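Local coordinates for alpha-1,2-mannosidase (Bacteroides thetaiotaomicron, PDB 2WW2) that hydrolyses alpha-mannosides with inversion at the anomeric carbon, as a calcium-dependent family GH92 glycoside hydrolase of a human gut symbiont, at the 1S-8ab-octahydro-indolizidine-1a,2a,8b-triol site and the interface of chains B and A. Sequence-based numbering; all coordinates share one arbitrary frame. Chains: chain A/B, Alpha-1,2-mannosidase.

Contact 1: the 1S-8ab-octahydro-indolizidine-1a,2a,8b-triol site. Residues chain A 71, 73, 332-333, 370, 378-379, 516, 627. With SWA (1S-8ab-octahydro-indolizidine-1a,2a,8b-triol), chain C.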
loop_
_atom_site.group_PDB
_atom_site.type_symbol
_atom_site.label_atom_id
_atom_site.label_comp_id
_atom_site.label_asym_id
_atom_site.label_seq_id
_atom_site.Cartn_x
_atom_site.Cartn_y
_atom_site.Cartn_z
ATOM N N SER A 71 7.739 -0.097 30.100
ATOM C CA SER A 71 7.354 0.367 28.761
ATOM C C SER A 71 6.588 1.693 28.866
ATOM O O SER A 71 5.978 1.965 29.899
ATOM C CB SER A 71 6.476 -0.681 28.071
ATOM O OG SER A 71 5.100 -0.357 28.207
ATOM N N TRP A 73 3.932 2.480 27.524
ATOM C CA TRP A 73 2.499 2.226 27.522
ATOM C C TRP A 73 2.046 1.830 28.927
ATOM O O TRP A 73 0.951 2.173 29.345
ATOM C CB TRP A 73 2.151 1.135 26.489
ATOM C CG TRP A 73 2.765 1.375 25.082
ATOM C CD1 TRP A 73 3.840 0.723 24.514
ATOM C CD2 TRP A 73 2.322 2.331 24.102
ATOM N NE1 TRP A 73 4.078 1.213 23.247
ATOM C CE2 TRP A 73 3.158 2.193 22.969
ATOM C CE3 TRP A 73 1.291 3.282 24.072
ATOM C CZ2 TRP A 73 2.994 2.973 21.819
ATOM C CZ3 TRP A 73 1.125 4.055 22.927
ATOM C CH2 TRP A 73 1.976 3.897 21.818
ATOM N N TRP A 332 3.756 -12.410 28.115
ATOM C CA TRP A 332 3.336 -12.536 26.705
ATOM C C TRP A 332 4.499 -12.184 25.777
ATOM O O TRP A 332 4.638 -12.774 24.719
ATOM C CB TRP A 332 2.129 -11.643 26.377
ATOM C CG TRP A 332 1.634 -11.812 24.962
ATOM C CD1 TRP A 332 0.857 -12.825 24.481
ATOM C CD2 TRP A 332 1.897 -10.942 23.850
ATOM N NE1 TRP A 332 0.611 -12.636 23.134
ATOM C CE2 TRP A 332 1.245 -11.492 22.725
ATOM C CE3 TRP A 332 2.622 -9.753 23.699
ATOM C CZ2 TRP A 332 1.288 -10.890 21.465
ATOM C CZ3 TRP A 332 2.669 -9.152 22.441
ATOM C CH2 TRP A 332 2.011 -9.728 21.341
ATOM N N ASP A 333 5.328 -11.213 26.173
ATOM C CA ASP A 333 6.530 -10.869 25.403
ATOM C C ASP A 333 7.669 -11.812 25.753
ATOM O O ASP A 333 8.316 -12.409 24.873
ATOM C CB ASP A 333 7.019 -9.453 25.753
ATOM C CG ASP A 333 6.061 -8.366 25.318
ATOM O OD1 ASP A 333 5.662 -8.335 24.137
ATOM O OD2 ASP A 333 5.722 -7.513 26.164
ATOM N N TRP A 370 0.979 -9.899 33.105
ATOM C CA TRP A 370 1.662 -8.604 33.055
ATOM C C TRP A 370 1.693 -8.081 34.485
ATOM O O TRP A 370 0.646 -7.959 35.126
ATOM C CB TRP A 370 0.940 -7.592 32.138
ATOM C CG TRP A 370 1.824 -7.062 31.049
ATOM C CD1 TRP A 370 1.679 -7.282 29.706
ATOM C CD2 TRP A 370 3.015 -6.258 31.200
ATOM N NE1 TRP A 370 2.695 -6.644 29.012
ATOM C CE2 TRP A 370 3.529 -6.026 29.904
ATOM C CE3 TRP A 370 3.687 -5.715 32.301
ATOM C CZ2 TRP A 370 4.697 -5.286 29.676
ATOM C CZ3 TRP A 370 4.852 -4.963 32.074
ATOM C CH2 TRP A 370 5.344 -4.762 30.771
ATOM N N CYS A 378 -3.199 -6.176 30.728
ATOM C CA CYS A 378 -2.468 -5.920 29.497
ATOM C C CYS A 378 -2.153 -7.237 28.778
ATOM O O CYS A 378 -1.703 -8.195 29.412
ATOM C CB CYS A 378 -1.166 -5.161 29.816
ATOM S SG CYS A 378 -0.242 -4.637 28.357
ATOM N N MET A 379 -2.388 -7.269 27.464
ATOM C CA MET A 379 -2.117 -8.436 26.614
ATOM C C MET A 379 -2.953 -9.659 26.983
ATOM O O MET A 379 -4.066 -9.531 27.515
ATOM C CB MET A 379 -0.610 -8.758 26.494
ATOM C CG MET A 379 0.210 -7.611 25.885
ATOM S SD MET A 379 -0.527 -6.876 24.386
ATOM C CE MET A 379 -0.819 -8.303 23.355
ATOM N N GLU A 516 -2.595 -6.984 18.218
ATOM C CA GLU A 516 -1.226 -6.730 17.791
ATOM C C GLU A 516 -0.888 -7.502 16.514
ATOM O O GLU A 516 0.188 -8.098 16.404
ATOM C CB GLU A 516 -0.254 -7.135 18.901
ATOM C CG GLU A 516 -0.497 -6.400 20.204
ATOM C CD GLU A 516 -0.161 -4.932 20.091
ATOM O OE1 GLU A 516 0.966 -4.619 19.635
ATOM O OE2 GLU A 516 -1.023 -4.100 20.453
ATOM N N ASP A 627 10.640 -4.118 24.040
ATOM C CA ASP A 627 9.775 -5.034 24.822
ATOM C C ASP A 627 10.459 -5.862 25.932
ATOM O O ASP A 627 10.431 -7.097 25.904
ATOM C CB ASP A 627 9.007 -5.976 23.878
ATOM C CG ASP A 627 7.858 -5.272 23.142
ATOM O OD1 ASP A 627 7.402 -4.198 23.601
ATOM O OD2 ASP A 627 7.408 -5.800 22.104
HETATM C C1 SWA C . 3.721 -5.215 25.729
HETATM O O1 SWA C . 3.560 -6.476 26.390
HETATM C C3 SWA C . 2.753 -5.153 24.554
HETATM N N4 SWA C . 2.893 -3.860 23.878
HETATM C C5 SWA C . 2.444 -2.770 24.765
HETATM C C6 SWA C . 3.407 -2.688 25.960
HETATM C C2 SWA C . 3.478 -4.039 26.698
HETATM C C9 SWA C . 2.052 -4.049 22.680
HETATM C C8 SWA C . 2.336 -5.513 22.262
HETATM O O13 SWA C . 3.093 -5.560 21.037
HETATM C C7 SWA C . 3.146 -6.103 23.431
HETATM O O11 SWA C . 4.557 -6.000 23.177
HETATM O O HOH W 1 5.330 -3.353 22.613
#

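Contact 2: the interface of chains B and A. Residues chain B 22-23, 50, 52; chain A 541-542, 545.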
loop_
_atom_site.group_PDB
_atom_site.type_symbol
_atom_site.label_atom_id
_atom_site.label_comp_id
_atom_site.label_asym_id
_atom_site.label_seq_id
_atom_site.Cartn_x
_atom_site.Cartn_y
_atom_site.Cartn_z
ATOM N N ALA B 22 3.441 -19.241 -6.318
ATOM C CA ALA B 22 3.274 -20.633 -5.917
ATOM C C ALA B 22 1.820 -21.073 -6.019
ATOM O O ALA B 22 1.527 -22.201 -6.446
ATOM C CB ALA B 22 3.771 -20.838 -4.494
ATOM N N PHE B 23 0.913 -20.198 -5.596
ATOM C CA PHE B 23 -0.496 -20.572 -5.524
ATOM C C PHE B 23 -1.263 -20.051 -6.724
ATOM O O PHE B 23 -2.360 -19.485 -6.593
ATOM C CB PHE B 23 -1.098 -20.121 -4.185
ATOM C CG PHE B 23 -0.435 -20.773 -3.002
ATOM C CD1 PHE B 23 0.653 -20.172 -2.381
ATOM C CD2 PHE B 23 -0.855 -22.014 -2.553
ATOM C CE1 PHE B 23 1.279 -20.785 -1.311
ATOM C CE2 PHE B 23 -0.223 -22.631 -1.477
ATOM C CZ PHE B 23 0.836 -22.016 -0.860
ATOM N N SER B 50 4.381 -33.879 -6.439
ATOM C CA SER B 50 4.329 -32.435 -6.302
ATOM C C SER B 50 4.084 -31.754 -7.651
ATOM O O SER B 50 4.793 -32.027 -8.619
ATOM C CB SER B 50 5.639 -31.906 -5.710
ATOM O OG SER B 50 5.635 -30.485 -5.764
ATOM N N TRP B 52 4.935 -28.932 -8.281
ATOM C CA TRP B 52 6.129 -28.119 -8.499
ATOM C C TRP B 52 7.277 -29.035 -8.952
ATOM O O TRP B 52 8.247 -29.312 -8.228
ATOM C CB TRP B 52 6.455 -27.307 -7.234
ATOM C CG TRP B 52 5.345 -26.305 -6.897
ATOM C CD1 TRP B 52 4.747 -25.432 -7.766
ATOM C CD2 TRP B 52 4.743 -26.070 -5.615
ATOM N NE1 TRP B 52 3.803 -24.671 -7.106
ATOM C CE2 TRP B 52 3.786 -25.043 -5.783
ATOM C CE3 TRP B 52 4.927 -26.621 -4.335
ATOM C CZ2 TRP B 52 3.013 -24.551 -4.719
ATOM C CZ3 TRP B 52 4.145 -26.133 -3.269
ATOM C CH2 TRP B 52 3.192 -25.110 -3.478
ATOM N N GLU A 541 5.647 -28.533 1.552
ATOM C CA GLU A 541 5.886 -27.672 0.390
ATOM C C GLU A 541 5.041 -26.403 0.367
ATOM O O GLU A 541 5.565 -25.325 0.160
ATOM C CB GLU A 541 5.795 -28.441 -0.935
ATOM C CG GLU A 541 7.187 -28.734 -1.470
ATOM C CD GLU A 541 7.211 -29.095 -2.947
ATOM O OE1 GLU A 541 6.347 -29.883 -3.374
ATOM O OE2 GLU A 541 8.100 -28.590 -3.672
ATOM N N PRO A 542 3.734 -26.522 0.604
ATOM C CA PRO A 542 2.931 -25.315 0.689
ATOM C C PRO A 542 3.388 -24.385 1.827
ATOM O O PRO A 542 3.408 -23.165 1.656
ATOM C CB PRO A 542 1.518 -25.851 0.952
ATOM C CG PRO A 542 1.540 -27.226 0.365
ATOM C CD PRO A 542 2.912 -27.740 0.686
ATOM N N ALA A 545 6.308 -22.541 0.602
ATOM C CA ALA A 545 5.878 -21.534 -0.362
ATOM C C ALA A 545 5.374 -20.266 0.328
ATOM O O ALA A 545 5.709 -19.151 -0.080
ATOM C CB ALA A 545 4.804 -22.116 -1.300
HETATM O O HOH W 2 9.384 -28.581 -6.127
#

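Contact 1: the 1S-8ab-octahydro-indolizidine-1a,2a,8b-triol site
This is the active-site pocket of the GH92 mannosidase, holding SWA (swainsonine), an indolizidine inhibitor of mannosidases; the ligand is partly occupied and modelled in two conformers. A:Asp333, on the short helix 331-334, grips two hydroxyls, one per carboxylate oxygen. A:Asp333 OD1 takes the five-membered-ring hydroxyl SWA O11 on its syn lone pair, 2.8 Å away. A:Asp333 OD2 receives SWA O1 of the six-membered ring from 29° above the carboxylate plane, at 2.4 Å. The indole NE1 of A:Trp370 reaches SWA O1 at 2.8 Å, almost exactly in its ring plane and 160° at the hydrogen, so O1 is fixed from two directions. The second hydroxyl of the five-membered ring, SWA O13, gives its hydrogen to A:Glu516 OE1 at 2.7 Å, from above that carboxylate. A:Glu516 folds back at chi2 (-68°), laying its CD beside C8. A:Trp332, its CG anti to the backbone N, points its CZ3 rim at C7, while A:Met379 CE lies over one face of that indole, toward its rim. At the far end, A:Trp73 CD1 packs on SWA C6 at 3.7 Å. A water sits 2.8 Å from the ring nitrogen SWA N4, and also meets O11 and A:Asp627 OD1. A:Asp627 OD2, 3.1 Å from SWA O11, may compete for its hydrogen. Family comparison makes A:Glu516 the likely catalytic acid and A:Asp627 the likely base; the pocket would thus hold mannose for cleavage.

Contact 2: the interface of chains B and A
Loop residues of chain B, from the segments around B:Ala22 and B:Ser50, meet the first turns of helix 540-551 of chain A. The polar end is built on A:Glu541. Its chain leaves the helix at an unusual first torsion (chi1 -102°), then runs out extended beyond CG past the indole of B:Trp52, the two side chains sliding by in opposite directions with ring and carboxylate planes 86° apart. A:Glu541 OE1 takes the hydroxyl hydrogen of B:Ser50 OG on its syn lone pair at 2.6 Å. That hydroxyl is set by its own torsion, OG anti to the backbone N (chi1 172°), and B:Ser50 OG also accepts the backbone N-H of B:Trp52, with N at 3.0 Å, a second bond that steadies its orientation. The other carboxylate oxygen, A:Glu541 OE2, reaches the carbonyl O of B:Trp52 through a water, lying 2.8 Å from that water. One serine-tryptophan stretch therefore holds both carboxylate oxygens, and the nearby start of the helix may favour the charged form.

B:Trp52 offers the rim of its six-membered ring: B:Trp52 CE3 lies 3.6 Å from A:Glu541 CD, and CZ3 meets CB with that carbon close to the ring plane. Further along, the methyl A:Ala545 CB sits among B:Trp52 CH2, B:Phe23 CE1 and B:Ala22 CB, the last at 3.6 Å. B:Phe23 turns the edge of its ring to A:Pro542, with B:Phe23 CZ 3.8 Å from A:Pro542 O. Since the protein is a monomer, this probably reflects crystal packing. In the fold, the helix belongs to the catalytic domain of chain A, whereas the chain B loops come from the N-terminal family region.

The centres of the C-alpha atoms of contact 1 and contact 2 are about 36 Å apart, and the two have no residue in common. Contact 1 draws chain A residues from widely separated stretches of sequence, including both family regions, into one pocket; contact 2 uses a helix of chain A that supplies none of the pocket residues described in contact 1. The structure alone shows no link between inhibitor binding and the meeting of the chains. With a monomeric protein and an interface lacking exact two-fold symmetry, each copy can be expected to carry a complete active site and to work without its neighbour.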